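Importin subunit beta-1 (Saccharomyces cerevisiae, PDB 5OWU) carries proteins into the nucleus as the importin beta subunit, joining importin alpha, which recognises the classical nuclear localization signal of the cargo. Local coordinates at residues A359-N364 / S395-D401; L772-V776 / M812-I818. One frame throughout, in Å; residues are numbered along the deposited sequence.

Interaction 1 of 2, residues A359-N364 / S395-D401; sequences AQNCGN and SIMDGPD
Ala359 and Gly399 meet where the last turn of helix 347-362 presses on the loop after helix 383-395. The methyl CB of Ala359 comes within 3.4 Å of Asp398 O, and Ala359 O receives a CA-H...O contact from Gly399 CA at 3.2 Å. Any CB on Gly399 would strike that carbonyl, so glycine alone suits this tight place. Gly363, the first residue to leave helical angles, with positive phi, lays its CA 3.6 Å from Gly399 O. The compact ring of Pro400 lies against Gly363 and Asn364, its CG 3.8 Å from Gly363 O. At the solvent side, Gln360, extended beyond CG, sends NE2 to Asp398 OD2 (3.0 Å); that oxygen lies in the amide plane (8° out), whereas NE2 meets it from above the carboxylate plane, 46° out. At the other end Asn364 uses both halves of its amide: OD1 accepts from Asp401 N at 2.9 Å, while ND2 gives a nearly straight bond (172°) to Asp401 OD2, amide and carboxylate planes perpendicular. A leucine in place of Asn364 would probably leave Asp401 N and OD2 without these mates. Asp401, N-cap of helix 402-418, offers OD1 to Gln404 N. The end of HEAT 8 thus joins the loop leading from HEAT 9 to helix 402-418, with Ile396 and Pro400 resting on Leu367 of helix 367-377 and Asp398 touching Arg437 of helix 425-442.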
# COMPACT_ATOMS: atom_id res chain seq x y z
N ALA A 359 21.90 5.33 -0.17
CA ALA A 359 22.11 6.76 -0.38
C ALA A 359 21.16 7.60 0.46
O ALA A 359 21.57 8.63 1.01
CB ALA A 359 21.96 7.11 -1.86
N GLN A 360 19.90 7.19 0.56
CA GLN A 360 18.94 7.92 1.39
C GLN A 360 19.33 7.84 2.86
O GLN A 360 19.20 8.82 3.61
CB GLN A 360 17.53 7.37 1.18
CG GLN A 360 16.97 7.64 -0.20
CD GLN A 360 15.71 6.85 -0.49
OE1 GLN A 360 15.60 5.67 -0.15
NE2 GLN A 360 14.74 7.50 -1.13
N ASN A 361 19.82 6.69 3.30
CA ASN A 361 20.13 6.47 4.71
C ASN A 361 21.44 7.13 5.12
O ASN A 361 21.57 7.58 6.26
CB ASN A 361 20.17 4.97 4.98
CG ASN A 361 20.39 4.64 6.45
OD1 ASN A 361 20.13 5.45 7.33
ND2 ASN A 361 20.85 3.42 6.70
N CYS A 362 22.39 7.23 4.20
CA CYS A 362 23.77 7.55 4.54
C CYS A 362 24.31 8.80 3.85
O CYS A 362 25.46 9.18 4.12
CB CYS A 362 24.68 6.36 4.19
SG CYS A 362 24.19 4.83 5.01
N GLY A 363 23.55 9.42 2.96
CA GLY A 363 23.94 10.72 2.43
C GLY A 363 25.31 10.70 1.78
O GLY A 363 25.65 9.80 1.00
N ASN A 364 26.11 11.72 2.10
CA ASN A 364 27.41 11.91 1.45
C ASN A 364 28.33 10.70 1.58
O ASN A 364 29.25 10.54 0.77
CB ASN A 364 28.12 13.14 2.04
CG ASN A 364 27.42 14.44 1.70
OD1 ASN A 364 26.54 14.48 0.84
ND2 ASN A 364 27.82 15.52 2.38
N SER A 395 21.07 6.47 -8.99
CA SER A 395 20.69 5.92 -7.69
C SER A 395 21.26 6.69 -6.51
O SER A 395 20.82 6.45 -5.39
CB SER A 395 21.12 4.46 -7.59
OG SER A 395 20.32 3.63 -8.41
N ILE A 396 22.24 7.58 -6.71
CA ILE A 396 22.72 8.39 -5.57
C ILE A 396 22.22 9.84 -5.63
O ILE A 396 22.74 10.69 -4.92
CB ILE A 396 24.25 8.34 -5.44
CG1 ILE A 396 24.95 8.89 -6.68
CG2 ILE A 396 24.70 6.91 -5.14
CD1 ILE A 396 26.42 9.22 -6.46
N MET A 397 21.18 10.14 -6.42
CA MET A 397 20.74 11.53 -6.51
C MET A 397 19.82 11.94 -5.37
O MET A 397 19.47 13.12 -5.26
CB MET A 397 20.04 11.76 -7.86
CG MET A 397 21.04 11.83 -9.01
SD MET A 397 22.16 13.24 -8.87
CE MET A 397 23.64 12.44 -8.27
N ASP A 398 19.44 11.02 -4.51
CA ASP A 398 18.60 11.31 -3.36
C ASP A 398 19.36 10.81 -2.14
O ASP A 398 19.61 9.61 -2.01
CB ASP A 398 17.23 10.64 -3.52
CG ASP A 398 16.31 10.90 -2.35
OD1 ASP A 398 16.59 11.80 -1.53
OD2 ASP A 398 15.29 10.19 -2.26
N GLY A 399 19.76 11.74 -1.27
CA GLY A 399 20.50 11.42 -0.08
C GLY A 399 21.60 12.42 0.24
O GLY A 399 21.57 13.10 1.27
N PRO A 400 22.60 12.51 -0.63
CA PRO A 400 23.71 13.45 -0.38
C PRO A 400 23.22 14.89 -0.37
O PRO A 400 22.12 15.21 -0.80
CB PRO A 400 24.68 13.18 -1.54
CG PRO A 400 24.34 11.80 -2.01
CD PRO A 400 22.86 11.67 -1.81
N ASP A 401 24.08 15.79 0.12
CA ASP A 401 23.68 17.18 0.24
C ASP A 401 23.73 17.88 -1.13
O ASP A 401 24.16 17.32 -2.14
CB ASP A 401 24.53 17.91 1.29
CG ASP A 401 25.99 18.11 0.88
OD1 ASP A 401 26.26 18.35 -0.31
OD2 ASP A 401 26.86 18.08 1.78

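Interaction 2 of 2, residues L772-V776 / M812-I818; sequences LFPYV and MFPDGSI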
# COMPACT_ATOMS: atom_id res chain seq x y z
N LEU A 772 -26.65 23.27 15.12
CA LEU A 772 -25.41 22.51 15.30
C LEU A 772 -25.19 22.11 16.75
O LEU A 772 -24.51 21.11 17.02
CB LEU A 772 -24.22 23.34 14.81
CG LEU A 772 -22.86 22.64 14.82
CD1 LEU A 772 -22.77 21.64 13.68
CD2 LEU A 772 -21.71 23.64 14.74
N PHE A 773 -25.78 22.85 17.69
CA PHE A 773 -25.44 22.72 19.11
C PHE A 773 -25.40 21.29 19.62
O PHE A 773 -24.41 20.92 20.29
CB PHE A 773 -26.42 23.56 19.94
CG PHE A 773 -26.19 23.48 21.42
CD1 PHE A 773 -25.03 23.99 21.98
CD2 PHE A 773 -27.13 22.91 22.26
CE1 PHE A 773 -24.81 23.92 23.34
CE2 PHE A 773 -26.91 22.83 23.63
CZ PHE A 773 -25.75 23.34 24.16
N PRO A 774 -26.40 20.43 19.38
CA PRO A 774 -26.38 19.09 19.98
C PRO A 774 -25.34 18.14 19.40
O PRO A 774 -25.27 16.99 19.85
CB PRO A 774 -27.81 18.58 19.73
CG PRO A 774 -28.28 19.34 18.55
CD PRO A 774 -27.67 20.70 18.67
N TYR A 775 -24.54 18.57 18.43
CA TYR A 775 -23.54 17.72 17.80
C TYR A 775 -22.12 18.16 18.10
O TYR A 775 -21.17 17.50 17.63
CB TYR A 775 -23.77 17.69 16.28
CG TYR A 775 -25.19 17.33 15.92
CD1 TYR A 775 -25.66 16.05 16.11
CD2 TYR A 775 -26.05 18.29 15.41
CE1 TYR A 775 -26.95 15.71 15.79
CE2 TYR A 775 -27.36 17.96 15.09
CZ TYR A 775 -27.80 16.67 15.28
OH TYR A 775 -29.09 16.33 14.97
N VAL A 776 -21.93 19.23 18.86
CA VAL A 776 -20.59 19.77 19.08
C VAL A 776 -19.70 18.73 19.74
O VAL A 776 -18.56 18.50 19.31
CB VAL A 776 -20.67 21.07 19.91
CG1 VAL A 776 -19.28 21.54 20.33
CG2 VAL A 776 -21.35 22.16 19.11
N MET A 812 -18.90 30.28 16.56
CA MET A 812 -20.34 30.21 16.40
C MET A 812 -21.09 30.32 17.72
O MET A 812 -22.27 30.68 17.73
CB MET A 812 -20.73 28.91 15.71
CG MET A 812 -20.41 28.87 14.24
SD MET A 812 -20.80 27.28 13.52
CE MET A 812 -22.55 27.17 13.88
N PHE A 813 -20.45 29.99 18.85
CA PHE A 813 -21.13 30.02 20.14
C PHE A 813 -20.43 30.99 21.08
O PHE A 813 -19.57 30.58 21.88
CB PHE A 813 -21.18 28.63 20.76
CG PHE A 813 -21.96 27.62 19.95
CD1 PHE A 813 -21.33 26.88 18.96
CD2 PHE A 813 -23.31 27.39 20.19
CE1 PHE A 813 -22.04 25.94 18.22
CE2 PHE A 813 -24.02 26.46 19.45
CZ PHE A 813 -23.39 25.73 18.47
N PRO A 814 -20.75 32.29 21.05
CA PRO A 814 -20.19 33.21 22.05
C PRO A 814 -20.92 33.19 23.39
O PRO A 814 -20.49 33.89 24.31
CB PRO A 814 -20.34 34.57 21.37
CG PRO A 814 -21.58 34.43 20.55
CD PRO A 814 -21.61 32.99 20.07
N ASP A 815 -21.99 32.40 23.52
CA ASP A 815 -22.73 32.34 24.77
C ASP A 815 -22.02 31.53 25.85
O ASP A 815 -22.51 31.49 26.98
CB ASP A 815 -24.12 31.73 24.53
CG ASP A 815 -24.06 30.38 23.85
OD1 ASP A 815 -23.09 30.11 23.12
OD2 ASP A 815 -25.00 29.57 24.05
N GLY A 816 -20.90 30.88 25.54
CA GLY A 816 -20.24 30.04 26.52
C GLY A 816 -20.87 28.68 26.69
O GLY A 816 -20.45 27.93 27.58
N SER A 817 -21.85 28.32 25.86
CA SER A 817 -22.56 27.05 26.00
C SER A 817 -21.69 25.84 25.66
O SER A 817 -22.06 24.71 26.00
CB SER A 817 -23.80 27.04 25.10
OG SER A 817 -23.52 27.52 23.80
N ILE A 818 -20.56 26.04 24.97
CA ILE A 818 -19.67 24.94 24.63
C ILE A 818 -18.26 25.15 25.19
O ILE A 818 -17.32 24.47 24.79
CB ILE A 818 -19.65 24.71 23.11
CG1 ILE A 818 -19.04 25.91 22.38
CG2 ILE A 818 -21.06 24.43 22.60
CD1 ILE A 818 -18.74 25.64 20.91
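Phe773 and Phe813 lean on each other obliquely, their ring planes 49° apart and centroids 5.9 Å from one another, an arrangement that is neither a stack nor edge-to-face. Phe813 CE2 lies 3.7 Å from Phe773 CD1, and its CZ comes equally near Phe773 CA, so the ring tip abuts the backbone of 772-776 as well as the neighbouring ring. With CG swung anti to the backbone N (chi1 179°), Phe773 reaches over to 812-818, where CE1 meets Ser817 CB at 3.7 Å and the edge of the ring meets Ile818 CG2. The broad ring of Phe813 suits its place by offering one face, near the rim, to that same methyl and its edge to Leu772 CD2. Val776 and Phe813 run past each other in opposite directions, Val776 CG2 lying 3.9 Å from Phe813 CE1. Leu772 and Met812 cross at about a right angle; the bend at chi3 (58°) turns the methionine's CE to within 3.7 Å of Leu772 CD2. Val776 CG1 completes the set against Ile818. Leu772 and Met812 both also touch Val762 of helix 741-764. No hydrogen bond spans the two segments, which implies that the turn leading into helix 776-788 and the loop leaving helix 796-812, at the two ends of HEAT 18, are held here by shape and probably by the hydrophobic effect, Phe773 lying at the exposed margin.

How the interactions relate
Both contacts involve turns at helix ends in the HEAT solenoid, yet they lie about 52 Å apart between centres and share no helix. Interaction 1 joins the end of HEAT 8 to the loop following HEAT 9 and is only partly buried: close backbone approach made possible above all by Gly399, with amide-carboxylate bonds toward its margins. Interaction 2 draws together the turn that opens HEAT 18 and the loop that follows it, and is largely buried, relying on aromatic and branched apolar side chains that keep the backbones well separated. Polar groups in interaction 1 give directional fixing to a loop that also starts a helix, whereas interaction 2 rests on the fit of rings and methyl groups.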